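Local coordinates for D-isomer specific 2-hydroxyacid dehydrogenase family protein (Aeromonas salmonicida subsp. salmonicida, PDB 3HG7), which probably acts as an NAD-dependent oxidoreductase of the D-isomer specific 2-hydroxyacid dehydrogenase family, at residues W70-A76 against Y90-V95; P55-K59 against G77-D83; L22-P28 against F293-Y297; L11-N15 against Y283-D287. The protein carries 1 engineered substitution. One frame throughout, in Å; residues are numbered along the deposited sequence.

Interaction 1. Residues W70-A76 against Y90-V95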
loop_
_atom_site.group_PDB
_atom_site.type_symbol
_atom_site.label_atom_id
_atom_site.label_comp_id
_atom_site.label_asym_id
_atom_site.label_seq_id
_atom_site.Cartn_x
_atom_site.Cartn_y
_atom_site.Cartn_z
ATOM N N TRP A 70 -18.657 -0.164 15.438
ATOM C CA TRP A 70 -17.279 0.119 14.992
ATOM C C TRP A 70 -16.603 -1.100 14.322
ATOM O O TRP A 70 -16.546 -2.206 14.865
ATOM C CB TRP A 70 -16.438 0.664 16.142
ATOM C CG TRP A 70 -14.985 0.752 15.854
ATOM C CD1 TRP A 70 -14.381 1.215 14.707
ATOM C CD2 TRP A 70 -13.934 0.329 16.718
ATOM N NE1 TRP A 70 -13.029 1.100 14.822
ATOM C CE2 TRP A 70 -12.727 0.543 16.039
ATOM C CE3 TRP A 70 -13.904 -0.245 17.996
ATOM C CZ2 TRP A 70 -11.477 0.210 16.596
ATOM C CZ3 TRP A 70 -12.674 -0.566 18.555
ATOM C CH2 TRP A 70 -11.471 -0.326 17.855
ATOM N N PHE A 71 -16.112 -0.856 13.114
ATOM C CA PHE A 71 -15.395 -1.867 12.300
ATOM C C PHE A 71 -13.981 -1.342 12.108
ATOM O O PHE A 71 -13.762 -0.290 11.502
ATOM C CB PHE A 71 -16.118 -1.972 10.956
ATOM C CG PHE A 71 -15.514 -2.944 9.963
ATOM C CD1 PHE A 71 -14.340 -3.627 10.213
ATOM C CD2 PHE A 71 -16.120 -3.086 8.726
ATOM C CE1 PHE A 71 -13.771 -4.498 9.220
ATOM C CE2 PHE A 71 -15.577 -3.938 7.752
ATOM C CZ PHE A 71 -14.391 -4.626 8.018
ATOM N N GLN A 72 -13.027 -2.058 12.675
ATOM C CA GLN A 72 -11.609 -1.820 12.428
ATOM C C GLN A 72 -11.173 -2.736 11.280
ATOM O O GLN A 72 -11.118 -3.976 11.456
ATOM C CB GLN A 72 -10.779 -2.154 13.657
ATOM C CG GLN A 72 -9.243 -2.039 13.430
ATOM C CD GLN A 72 -8.805 -0.618 13.178
ATOM O OE1 GLN A 72 -9.038 0.287 14.010
ATOM N NE2 GLN A 72 -8.176 -0.390 12.016
ATOM N N SER A 73 -10.898 -2.131 10.130
ATOM C CA SER A 73 -10.287 -2.851 8.987
ATOM C C SER A 73 -8.831 -3.209 9.290
ATOM O O SER A 73 -8.119 -2.452 9.935
ATOM C CB SER A 73 -10.360 -2.026 7.698
ATOM O OG SER A 73 -9.581 -2.638 6.658
ATOM N N THR A 74 -8.387 -4.380 8.829
ATOM C CA THR A 74 -6.995 -4.794 9.038
ATOM C C THR A 74 -6.159 -4.308 7.880
ATOM O O THR A 74 -4.934 -4.474 7.867
ATOM C CB THR A 74 -6.866 -6.371 9.082
ATOM O OG1 THR A 74 -7.468 -6.926 7.906
ATOM C CG2 THR A 74 -7.544 -6.928 10.283
ATOM N N TYR A 75 -6.815 -3.715 6.895
ATOM C CA TYR A 75 -6.124 -3.233 5.701
ATOM C C TYR A 75 -6.240 -1.728 5.605
ATOM O O TYR A 75 -7.211 -1.098 6.069
ATOM C CB TYR A 75 -6.762 -3.806 4.433
ATOM C CG TYR A 75 -6.461 -5.220 4.090
ATOM C CD1 TYR A 75 -5.468 -5.930 4.759
ATOM C CD2 TYR A 75 -7.154 -5.854 3.049
ATOM C CE1 TYR A 75 -5.161 -7.246 4.398
ATOM C CE2 TYR A 75 -6.854 -7.168 2.690
ATOM C CZ TYR A 75 -5.860 -7.846 3.372
ATOM O OH TYR A 75 -5.531 -9.132 3.035
ATOM N N ALA A 76 -5.259 -1.127 4.943
ATOM C CA ALA A 76 -5.349 0.285 4.649
ATOM C C ALA A 76 -6.475 0.555 3.653
ATOM O O ALA A 76 -7.195 1.533 3.779
ATOM C CB ALA A 76 -3.989 0.782 4.059
ATOM N N TYR A 90 -22.290 3.008 10.970
ATOM C CA TYR A 90 -21.247 2.569 11.888
ATOM C C TYR A 90 -19.949 3.360 11.623
ATOM O O TYR A 90 -19.813 4.050 10.591
ATOM C CB TYR A 90 -20.995 1.043 11.753
ATOM C CG TYR A 90 -20.331 0.651 10.442
ATOM C CD1 TYR A 90 -21.087 0.401 9.304
ATOM C CD2 TYR A 90 -18.939 0.598 10.341
ATOM C CE1 TYR A 90 -20.482 0.082 8.091
ATOM C CE2 TYR A 90 -18.312 0.258 9.140
ATOM C CZ TYR A 90 -19.101 -0.000 8.016
ATOM O OH TYR A 90 -18.488 -0.325 6.816
ATOM N N GLN A 91 -18.992 3.257 12.537
ATOM C CA GLN A 91 -17.707 3.915 12.367
ATOM C C GLN A 91 -16.752 2.935 11.721
ATOM O O GLN A 91 -16.508 1.863 12.267
ATOM C CB GLN A 91 -17.109 4.342 13.697
ATOM C CG GLN A 91 -17.973 5.313 14.495
ATOM C CD GLN A 91 -17.137 6.132 15.438
ATOM O OE1 GLN A 91 -16.376 7.001 15.012
ATOM N NE2 GLN A 91 -17.228 5.825 16.721
ATOM N N LEU A 92 -16.206 3.312 10.579
ATOM C CA LEU A 92 -15.153 2.497 9.946
ATOM C C LEU A 92 -13.789 3.151 10.173
ATOM O O LEU A 92 -13.632 4.357 9.913
ATOM C CB LEU A 92 -15.419 2.367 8.444
ATOM C CG LEU A 92 -14.355 1.651 7.594
ATOM C CD1 LEU A 92 -14.186 0.151 7.963
ATOM C CD2 LEU A 92 -14.798 1.840 6.157
ATOM N N THR A 93 -12.811 2.372 10.654
ATOM C CA THR A 93 -11.411 2.824 10.679
ATOM C C THR A 93 -10.518 1.890 9.875
ATOM O O THR A 93 -10.776 0.693 9.779
ATOM C CB THR A 93 -10.856 2.910 12.103
ATOM O OG1 THR A 93 -11.018 1.642 12.721
ATOM C CG2 THR A 93 -11.605 3.978 12.936
ATOM N N ASN A 94 -9.459 2.434 9.299
ATOM C CA ASN A 94 -8.520 1.583 8.598
ATOM C C ASN A 94 -7.224 1.552 9.368
ATOM O O ASN A 94 -7.189 1.999 10.525
ATOM C CB ASN A 94 -8.355 2.058 7.161
ATOM C CG ASN A 94 -7.560 3.345 7.059
ATOM O OD1 ASN A 94 -7.525 4.151 7.998
ATOM N ND2 ASN A 94 -6.920 3.556 5.906
ATOM N N VAL A 95 -6.160 1.045 8.729
ATOM C CA VAL A 95 -4.845 0.937 9.323
ATOM C C VAL A 95 -3.954 1.982 8.638
ATOM O O VAL A 95 -3.860 2.014 7.402
ATOM C CB VAL A 95 -4.262 -0.552 9.147
ATOM C CG1 VAL A 95 -2.804 -0.592 9.529
ATOM C CG2 VAL A 95 -5.025 -1.511 10.023
#
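Phe-71 lays a face of its ring over one methyl of Leu-92: CD1 of Leu-92 stands 4.1 Å from the centroid of the Phe-71 ring, 24° off the normal, a CH-pi contact. Tyr-90 adds its own ring, with CE2 3.6 Å from CB of Phe-71. Beneath these side chains strands 70-73 and 91-93 run parallel, their axes 4.8 Å apart and 14° from perfect alignment. Phe-71 bonds to the residues flanking its partner, N to Gln-91 O at 2.9 Å and O from Thr-93 N at 3.0 Å, as parallel pairing requires; Ser-73 N continues to Thr-93 O at 2.8 Å. On the face of Trp-70, Gln-72 and Thr-93 runs a chain of hydrogen bonds: Trp-70 NE1 donates to Thr-93 OG1 (3.0 Å), which donates to Gln-72 OE1 (2.7 Å), while Gln-72 NE2 reaches Asn-94 O (3.0 Å). Past the strands, Asn-94 ND2 binds Ala-76 O at 2.9 Å. These are the last two strands of a five-stranded, flavodoxin-like parallel sheet in order 2-1-3-4-5, with 91-93 at its edge. Helix 286-301 covers the Trp-70 and Gln-72 face through Phe-293 and Asn-296, and helix 55-58 backs Phe-71 through Ala-58.

Interaction 2. Residues P55-K59 against G77-D83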
loop_
_atom_site.group_PDB
_atom_site.type_symbol
_atom_site.label_atom_id
_atom_site.label_comp_id
_atom_site.label_asym_id
_atom_site.label_seq_id
_atom_site.Cartn_x
_atom_site.Cartn_y
_atom_site.Cartn_z
ATOM N N PRO A 55 -11.733 -6.041 4.761
ATOM C CA PRO A 55 -12.948 -5.545 4.081
ATOM C C PRO A 55 -13.661 -6.558 3.203
ATOM O O PRO A 55 -14.880 -6.691 3.325
ATOM C CB PRO A 55 -12.410 -4.409 3.227
ATOM C CG PRO A 55 -11.320 -3.854 4.073
ATOM C CD PRO A 55 -10.633 -5.074 4.648
ATOM N N ALA A 56 -12.927 -7.278 2.344
ATOM C CA ALA A 56 -13.582 -8.284 1.473
ATOM C C ALA A 56 -14.277 -9.392 2.256
ATOM O O ALA A 56 -15.232 -9.971 1.785
ATOM C CB ALA A 56 -12.605 -8.869 0.483
ATOM N N ARG A 57 -13.793 -9.716 3.441
ATOM C CA ARG A 57 -14.504 -10.724 4.199
ATOM C C ARG A 57 -15.742 -10.234 4.893
ATOM O O ARG A 57 -16.729 -10.977 5.003
ATOM C CB ARG A 57 -13.595 -11.475 5.135
ATOM C CG ARG A 57 -13.066 -12.647 4.374
ATOM C CD ARG A 57 -12.203 -13.470 5.173
ATOM N NE ARG A 57 -12.942 -14.215 6.176
ATOM C CZ ARG A 57 -12.295 -14.965 7.043
ATOM N NH1 ARG A 57 -10.979 -15.016 6.911
ATOM N NH2 ARG A 57 -12.916 -15.608 8.008
ATOM N N ALA A 58 -15.711 -9.003 5.331
ATOM C CA ALA A 58 -16.881 -8.428 6.006
ATOM C C ALA A 58 -17.997 -8.081 5.034
ATOM O O ALA A 58 -19.174 -8.205 5.367
ATOM C CB ALA A 58 -16.451 -7.198 6.770
ATOM N N LYS A 59 -17.627 -7.615 3.843
ATOM C CA LYS A 59 -18.591 -7.045 2.888
ATOM C C LYS A 59 -19.880 -7.841 2.628
ATOM O O LYS A 59 -20.966 -7.240 2.676
ATOM C CB LYS A 59 -17.918 -6.620 1.562
ATOM C CG LYS A 59 -18.880 -5.894 0.597
ATOM C CD LYS A 59 -18.202 -5.408 -0.688
ATOM C CE LYS A 59 -19.112 -4.435 -1.431
ATOM N NZ LYS A 59 -18.353 -3.672 -2.490
ATOM N N GLY A 77 -6.628 -0.313 2.660
ATOM C CA GLY A 77 -7.604 -0.062 1.597
ATOM C C GLY A 77 -8.997 -0.545 1.992
ATOM O O GLY A 77 -9.158 -1.706 2.363
ATOM N N VAL A 78 -9.998 0.320 1.875
ATOM C CA VAL A 78 -11.370 -0.015 2.324
ATOM C C VAL A 78 -12.369 0.326 1.236
ATOM O O VAL A 78 -13.566 0.378 1.477
ATOM C CB VAL A 78 -11.783 0.700 3.662
ATOM C CG1 VAL A 78 -10.949 0.183 4.846
ATOM C CG2 VAL A 78 -11.709 2.245 3.527
ATOM N N ASP A 79 -11.874 0.562 0.014
ATOM C CA ASP A 79 -12.769 1.009 -1.053
ATOM C C ASP A 79 -13.986 0.158 -1.296
ATOM O O ASP A 79 -15.038 0.673 -1.660
ATOM C CB ASP A 79 -12.011 1.255 -2.356
ATOM C CG ASP A 79 -11.226 2.519 -2.309
ATOM O OD1 ASP A 79 -10.122 2.499 -1.726
ATOM O OD2 ASP A 79 -11.726 3.541 -2.829
ATOM N N VAL A 80 -13.881 -1.144 -1.071
ATOM C CA VAL A 80 -15.027 -2.006 -1.298
ATOM C C VAL A 80 -16.187 -1.703 -0.333
ATOM O O VAL A 80 -17.326 -2.076 -0.592
ATOM C CB VAL A 80 -14.647 -3.508 -1.265
ATOM C CG1 VAL A 80 -13.590 -3.829 -2.361
ATOM C CG2 VAL A 80 -14.170 -3.931 0.139
ATOM N N LEU A 81 -15.884 -1.004 0.762
ATOM C CA LEU A 81 -16.888 -0.641 1.773
ATOM C C LEU A 81 -17.531 0.734 1.536
ATOM O O LEU A 81 -18.461 1.124 2.256
ATOM C CB LEU A 81 -16.284 -0.727 3.181
ATOM C CG LEU A 81 -15.558 -2.027 3.555
ATOM C CD1 LEU A 81 -14.863 -1.858 4.889
ATOM C CD2 LEU A 81 -16.551 -3.201 3.617
ATOM N N LEU A 82 -17.048 1.455 0.521
ATOM C CA LEU A 82 -17.602 2.761 0.173
ATOM C C LEU A 82 -18.677 2.625 -0.901
ATOM O O LEU A 82 -19.295 3.615 -1.314
ATOM C CB LEU A 82 -16.501 3.721 -0.294
ATOM C CG LEU A 82 -15.213 3.803 0.532
ATOM C CD1 LEU A 82 -14.220 4.715 -0.156
ATOM C CD2 LEU A 82 -15.454 4.242 1.971
ATOM N N ASP A 83 -18.882 1.390 -1.351
ATOM C CA ASP A 83 -19.947 1.043 -2.276
ATOM C C ASP A 83 -21.263 1.631 -1.768
ATOM O O ASP A 83 -21.612 1.473 -0.590
ATOM C CB ASP A 83 -20.018 -0.488 -2.389
ATOM C CG ASP A 83 -20.970 -0.978 -3.472
ATOM O OD1 ASP A 83 -21.900 -0.248 -3.877
ATOM O OD2 ASP A 83 -20.797 -2.139 -3.905
#
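Lys-59 makes both polar bonds across this contact. Its NZ donates to the backbone O of Val-80 at 2.7 Å and forms a salt bridge with Asp-83 OD2 at 3.2 Å. All four of its chi angles are t, so the fully extended chain carries the charge out from the short helix 55-58 to the loop opposite. Asp-83 OD2 has a second cationic partner in Arg-85. The carbonyl of Val-80 is presented by a tight 3-10 segment, in which Leu-81 N bonds to Val-78 O (2.8 Å) and Leu-82 N to Asp-79 O (3.1 Å). Inward from the lysine, Pro-55 is the apolar centre. Its CB meets Val-80 CG2 at 3.6 Å and Leu-81 CD1 at 3.9 Å, and its CG lies 4.1 Å from Val-78 CG1 and 3.5 Å from the carbonyl O of Gly-77. Leu-81 also turns CD2 to within 3.9 Å of Pro-55 O, the same oxygen that accepts Lys-59 N at 2.9 Å inside the helix. The contact thus lays the loop between strands 70-73 and 91-93 along the side of helix 55-58, which follows strand 50-53. Val-78 and Leu-81 continue the packing onto Leu-92 of the edge strand, and Asp-79, facing away, forms a salt bridge with Arg-231, joining this loop of the flavodoxin-like domain to the Rossmann-type, probably NAD-binding domain.

Interaction 3. Residues L22-P28 against F293-Y297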
loop_
_atom_site.group_PDB
_atom_site.type_symbol
_atom_site.label_atom_id
_atom_site.label_comp_id
_atom_site.label_asym_id
_atom_site.label_seq_id
_atom_site.Cartn_x
_atom_site.Cartn_y
_atom_site.Cartn_z
ATOM N N LEU A 22 -5.305 -10.237 21.425
ATOM C CA LEU A 22 -6.433 -9.601 22.116
ATOM C C LEU A 22 -6.796 -10.229 23.460
ATOM O O LEU A 22 -7.246 -9.527 24.372
ATOM C CB LEU A 22 -7.647 -9.544 21.188
ATOM C CG LEU A 22 -7.926 -8.233 20.445
ATOM C CD1 LEU A 22 -6.715 -7.273 20.288
ATOM C CD2 LEU A 22 -8.564 -8.504 19.104
ATOM N N LYS A 23 -6.611 -11.545 23.580
ATOM C CA LYS A 23 -6.799 -12.241 24.855
ATOM C C LYS A 23 -5.694 -11.867 25.851
ATOM O O LYS A 23 -5.915 -11.884 27.065
ATOM C CB LYS A 23 -6.830 -13.760 24.663
ATOM C CG LYS A 23 -8.202 -14.327 24.325
ATOM C CD LYS A 23 -8.094 -15.842 24.121
ATOM C CE LYS A 23 -9.442 -16.479 23.833
ATOM N NZ LYS A 23 -9.312 -17.965 23.743
ATOM N N ALA A 24 -4.518 -11.519 25.328
ATOM C CA ALA A 24 -3.403 -11.094 26.171
ATOM C C ALA A 24 -3.642 -9.677 26.703
ATOM O O ALA A 24 -3.211 -9.344 27.815
ATOM C CB ALA A 24 -2.095 -11.166 25.413
ATOM N N ALA A 25 -4.359 -8.865 25.917
ATOM C CA ALA A 25 -4.607 -7.453 26.238
ATOM C C ALA A 25 -5.579 -7.250 27.400
ATOM O O ALA A 25 -5.671 -6.141 27.943
ATOM C CB ALA A 25 -5.111 -6.721 25.011
ATOM N N HIS A 26 -6.299 -8.318 27.755
ATOM C CA HIS A 26 -7.241 -8.304 28.878
ATOM C C HIS A 26 -8.112 -7.034 28.861
ATOM O O HIS A 26 -7.891 -6.106 29.644
ATOM C CB HIS A 26 -6.480 -8.461 30.209
ATOM C CG HIS A 26 -7.311 -9.008 31.331
ATOM N ND1 HIS A 26 -8.236 -10.014 31.152
ATOM C CD2 HIS A 26 -7.329 -8.710 32.652
ATOM C CE1 HIS A 26 -8.806 -10.295 32.311
ATOM N NE2 HIS A 26 -8.272 -9.519 33.237
ATOM N N LEU A 27 -9.078 -7.003 27.943
ATOM C CA LEU A 27 -10.003 -5.896 27.779
ATOM C C LEU A 27 -11.267 -6.310 28.494
ATOM O O LEU A 27 -11.870 -7.331 28.158
ATOM C CB LEU A 27 -10.286 -5.645 26.293
ATOM C CG LEU A 27 -9.056 -5.531 25.377
ATOM C CD1 LEU A 27 -9.370 -5.960 23.947
ATOM C CD2 LEU A 27 -8.433 -4.142 25.377
ATOM N N PRO A 28 -11.654 -5.543 29.523
ATOM C CA PRO A 28 -12.819 -5.947 30.308
ATOM C C PRO A 28 -14.116 -5.704 29.542
ATOM O O PRO A 28 -14.160 -4.862 28.653
ATOM C CB PRO A 28 -12.723 -5.057 31.552
ATOM C CG PRO A 28 -11.976 -3.841 31.088
ATOM C CD PRO A 28 -11.020 -4.309 30.031
ATOM N N PHE A 293 -5.850 -1.393 17.132
ATOM C CA PHE A 293 -7.165 -1.793 17.635
ATOM C C PHE A 293 -7.325 -1.443 19.119
ATOM O O PHE A 293 -8.294 -0.790 19.504
ATOM C CB PHE A 293 -7.451 -3.278 17.403
ATOM C CG PHE A 293 -8.778 -3.711 18.013
ATOM C CD1 PHE A 293 -9.965 -3.568 17.298
ATOM C CD2 PHE A 293 -8.836 -4.173 19.325
ATOM C CE1 PHE A 293 -11.198 -3.930 17.866
ATOM C CE2 PHE A 293 -10.054 -4.491 19.930
ATOM C CZ PHE A 293 -11.246 -4.383 19.194
ATOM N N VAL A 294 -6.378 -1.851 19.952
ATOM C CA VAL A 294 -6.517 -1.603 21.391
ATOM C C VAL A 294 -6.499 -0.101 21.746
ATOM O O VAL A 294 -7.259 0.323 22.614
ATOM C CB VAL A 294 -5.462 -2.418 22.194
ATOM C CG1 VAL A 294 -5.369 -1.956 23.648
ATOM C CG2 VAL A 294 -5.786 -3.899 22.091
ATOM N N ARG A 295 -5.679 0.704 21.067
ATOM C CA ARG A 295 -5.678 2.158 21.328
ATOM C C ARG A 295 -7.026 2.763 20.909
ATOM O O ARG A 295 -7.600 3.570 21.627
ATOM C CB ARG A 295 -4.481 2.887 20.657
ATOM C CG ARG A 295 -3.104 2.579 21.255
ATOM C CD ARG A 295 -1.982 3.495 20.680
ATOM N NE ARG A 295 -2.223 3.855 19.280
ATOM C CZ ARG A 295 -1.506 3.422 18.243
ATOM N NH1 ARG A 295 -1.831 3.804 17.010
ATOM N NH2 ARG A 295 -0.473 2.609 18.433
ATOM N N ASN A 296 -7.534 2.342 19.748
ATOM C CA ASN A 296 -8.847 2.782 19.284
ATOM C C ASN A 296 -9.975 2.282 20.176
ATOM O O ASN A 296 -10.959 2.984 20.383
ATOM C CB ASN A 296 -9.081 2.361 17.827
ATOM C CG ASN A 296 -8.761 3.480 16.821
ATOM O OD1 ASN A 296 -8.658 4.668 17.175
ATOM N ND2 ASN A 296 -8.647 3.101 15.556
ATOM N N TYR A 297 -9.823 1.082 20.726
ATOM C CA TYR A 297 -10.834 0.530 21.635
ATOM C C TYR A 297 -10.987 1.406 22.884
ATOM O O TYR A 297 -12.105 1.746 23.285
ATOM C CB TYR A 297 -10.497 -0.919 22.013
ATOM C CG TYR A 297 -11.486 -1.522 22.981
ATOM C CD1 TYR A 297 -12.700 -2.024 22.537
ATOM C CD2 TYR A 297 -11.191 -1.615 24.337
ATOM C CE1 TYR A 297 -13.606 -2.575 23.429
ATOM C CE2 TYR A 297 -12.075 -2.160 25.233
ATOM C CZ TYR A 297 -13.291 -2.632 24.783
ATOM O OH TYR A 297 -14.200 -3.183 25.663
#
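Leu-27 and Val-294 point at one another in the middle of this contact, CD2 of Leu-27 lying 4.1 Å from CG1 of Val-294. The leucine is wide enough to reach both rings as well: its CD2 is 3.9 Å from Tyr-297 CD2, and its CD1 approaches the edge of the Phe-293 ring, 4.3 Å from CE2. Leu-22, at the end of helix 15-24, fills the deeper side, with CD1 3.9 Å from both Phe-293 CD2 and Val-294 CG2. On the outer side Ala-25 CB touches Val-294 CG2 at 4.1 Å. Phe-293, Val-294 and Tyr-297 stand one and four residues apart, so a single face of helix 286-301 supplies all three. In 22-28 the helix ends in a turn: His-26 leaves helical conformation with a phi of +45°, and Leu-27 then points back toward the helix that Leu-22 also meets. Here the chain's last helix returns from the far domain to pack on the flavodoxin-like sheet beside its first helix, so that N- and C-terminal parts build one domain, as in relatives of this dehydrogenase family. Leu-8 and Met-52 of that sheet lie below, touching both Leu-22 and Phe-293. Toward the solvent the packing thins out at Pro-28, whose carbonyl O is 3.4 Å from Tyr-297 OH, a weak hydrogen bond at best.

Interaction 4. Residues L11-N15 against Y283-D287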
loop_
_atom_site.group_PDB
_atom_site.type_symbol
_atom_site.label_atom_id
_atom_site.label_comp_id
_atom_site.label_asym_id
_atom_site.label_seq_id
_atom_site.Cartn_x
_atom_site.Cartn_y
_atom_site.Cartn_z
ATOM N N LEU A 11 -12.861 -11.590 11.980
ATOM C CA LEU A 11 -13.138 -12.143 10.656
ATOM C C LEU A 11 -11.922 -11.808 9.748
ATOM O O LEU A 11 -12.033 -11.090 8.713
ATOM C CB LEU A 11 -14.421 -11.540 10.123
ATOM C CG LEU A 11 -14.968 -11.924 8.761
ATOM C CD1 LEU A 11 -15.279 -13.405 8.723
ATOM C CD2 LEU A 11 -16.234 -11.111 8.536
ATOM N N SER A 12 -10.768 -12.346 10.161
ATOM C CA SER A 12 -9.484 -12.108 9.504
ATOM C C SER A 12 -8.735 -13.410 9.180
ATOM O O SER A 12 -8.837 -14.383 9.910
ATOM C CB SER A 12 -8.583 -11.269 10.408
ATOM O OG SER A 12 -7.290 -11.133 9.829
ATOM N N GLN A 13 -7.926 -13.383 8.115
ATOM C CA GLN A 13 -7.086 -14.551 7.810
ATOM C C GLN A 13 -6.070 -14.726 8.936
ATOM O O GLN A 13 -5.561 -15.810 9.142
ATOM C CB GLN A 13 -6.400 -14.415 6.453
ATOM C CG GLN A 13 -5.466 -13.238 6.307
ATOM C CD GLN A 13 -4.870 -13.179 4.905
ATOM O OE1 GLN A 13 -3.685 -13.423 4.718
ATOM N NE2 GLN A 13 -5.714 -12.894 3.904
ATOM N N ASP A 14 -5.836 -13.654 9.708
ATOM C CA ASP A 14 -4.961 -13.713 10.871
ATOM C C ASP A 14 -5.679 -13.904 12.213
ATOM O O ASP A 14 -5.123 -13.573 13.274
ATOM C CB ASP A 14 -4.102 -12.435 10.908
ATOM C CG ASP A 14 -3.100 -12.361 9.765
ATOM O OD1 ASP A 14 -2.489 -13.405 9.404
ATOM O OD2 ASP A 14 -2.924 -11.250 9.209
ATOM N N ASN A 15 -6.904 -14.430 12.177
ATOM C CA ASN A 15 -7.702 -14.651 13.391
ATOM C C ASN A 15 -6.952 -15.280 14.568
ATOM O O ASN A 15 -7.136 -14.869 15.712
ATOM C CB ASN A 15 -8.898 -15.556 13.082
ATOM C CG ASN A 15 -10.121 -14.787 12.601
ATOM O OD1 ASN A 15 -10.146 -13.560 12.616
ATOM N ND2 ASN A 15 -11.150 -15.518 12.165
ATOM N N TYR A 283 2.695 -5.614 4.284
ATOM C CA TYR A 283 1.694 -6.442 4.964
ATOM C C TYR A 283 1.236 -5.775 6.237
ATOM O O TYR A 283 1.996 -5.036 6.847
ATOM C CB TYR A 283 2.328 -7.800 5.304
ATOM C CG TYR A 283 1.304 -8.794 5.753
ATOM C CD1 TYR A 283 1.180 -9.171 7.099
ATOM C CD2 TYR A 283 0.425 -9.344 4.826
ATOM C CE1 TYR A 283 0.178 -10.084 7.502
ATOM C CE2 TYR A 283 -0.573 -10.246 5.214
ATOM C CZ TYR A 283 -0.688 -10.608 6.545
ATOM O OH TYR A 283 -1.686 -11.506 6.866
ATOM N N SER A 284 -0.018 -6.034 6.655
ATOM C CA SER A 284 -0.514 -5.507 7.931
ATOM C C SER A 284 -0.204 -6.558 8.974
ATOM O O SER A 284 -0.933 -7.569 9.083
ATOM C CB SER A 284 -2.056 -5.332 7.891
ATOM O OG SER A 284 -2.436 -4.234 7.063
ATOM N N PHE A 285 0.851 -6.343 9.742
ATOM C CA PHE A 285 1.306 -7.344 10.684
ATOM C C PHE A 285 0.444 -7.301 11.927
ATOM O O PHE A 285 0.153 -6.192 12.421
ATOM C CB PHE A 285 2.789 -7.143 10.999
ATOM C CG PHE A 285 3.687 -7.687 9.913
ATOM C CD1 PHE A 285 4.175 -8.994 9.982
ATOM C CD2 PHE A 285 3.974 -6.927 8.783
ATOM C CE1 PHE A 285 4.976 -9.495 8.954
ATOM C CE2 PHE A 285 4.774 -7.445 7.753
ATOM C CZ PHE A 285 5.268 -8.714 7.855
ATOM N N PRO A 286 0.001 -8.480 12.429
ATOM C CA PRO A 286 -1.040 -8.428 13.466
ATOM C C PRO A 286 -0.578 -7.726 14.735
ATOM O O PRO A 286 -1.367 -7.011 15.340
ATOM C CB PRO A 286 -1.352 -9.903 13.740
ATOM C CG PRO A 286 -1.028 -10.578 12.442
ATOM C CD PRO A 286 0.170 -9.845 11.881
ATOM N N ASP A 287 0.692 -7.893 15.113
ATOM C CA ASP A 287 1.214 -7.208 16.299
ATOM C C ASP A 287 0.977 -5.702 16.204
ATOM O O ASP A 287 0.593 -5.066 17.192
ATOM C CB ASP A 287 2.704 -7.523 16.538
ATOM C CG ASP A 287 2.944 -8.981 16.931
ATOM O OD1 ASP A 287 2.957 -9.850 16.033
ATOM O OD2 ASP A 287 3.145 -9.270 18.129
HETATM O O HOH W 1 -3.565 -8.710 9.451
#
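Two helix starts face each other here, with the CA atoms of Asp-14 and Pro-286 7.1 Å apart. On one side Ser-12 to Asn-15 form a type I beta turn, closed by Asn-15 N to Ser-12 O at 3.0 Å, and Asp-14 is the N-cap of helix 15-24. On the other, the chain comes in extended from Tyr-283 and enters helix 286-301 at Pro-286, after the N-cap residue Phe-285. Side chains brace the turn from within: Ser-12 OG accepts Asp-14 N at 2.9 Å, an ST turn, and Asn-15 OD1 accepts Ser-12 N at 2.8 Å. The Asp-14 carboxylate makes no capping bond and is spent across the gap instead. Its OD2 accepts the hydroxyl of Tyr-283, OH to OD2 2.7 Å, and also accepts a hydrogen bond from a water 2.6 Å away, which donates a second one to Ser-284 O at 2.9 Å. One direct bond and one bridged bond therefore hold the same oxygen, and Pro-286 CG packs beside it, 3.8 Å from Asp-14 OD2. Only 157 Å² is buried. The contact fastens the chain's return from the seven-stranded domain to the loop after the first strand, 6-11, of the flavodoxin-like sheet. Glu-54, just beyond strand 50-53, binds Ser-12 OG and Gln-13 N, and Ser-284 OG reaches Thr-74 O after strand 70-73.

From the N terminus, the chain first passes 11-15 and 22-28, which wait for partners more than 260 residues on. Next, 55-59 and 70-76 open short loops closed by 77-83 and 90-95, so interactions 1 and 2 cross, interaction 1 pairing two strands and interaction 2 packing the loop between them on helix 55-58. The chain then builds the seven-stranded domain and returns, meeting 11-15 at 283-287 and 22-28 at 293-297. Interactions 4 and 3 therefore cross too, and both enclose 1 and 2. Helix 286-301 carries both returns and reaches interaction 1 directly, through Asn-296 to Gln-72. Together they tie first helix, middle strands and last helix into one domain.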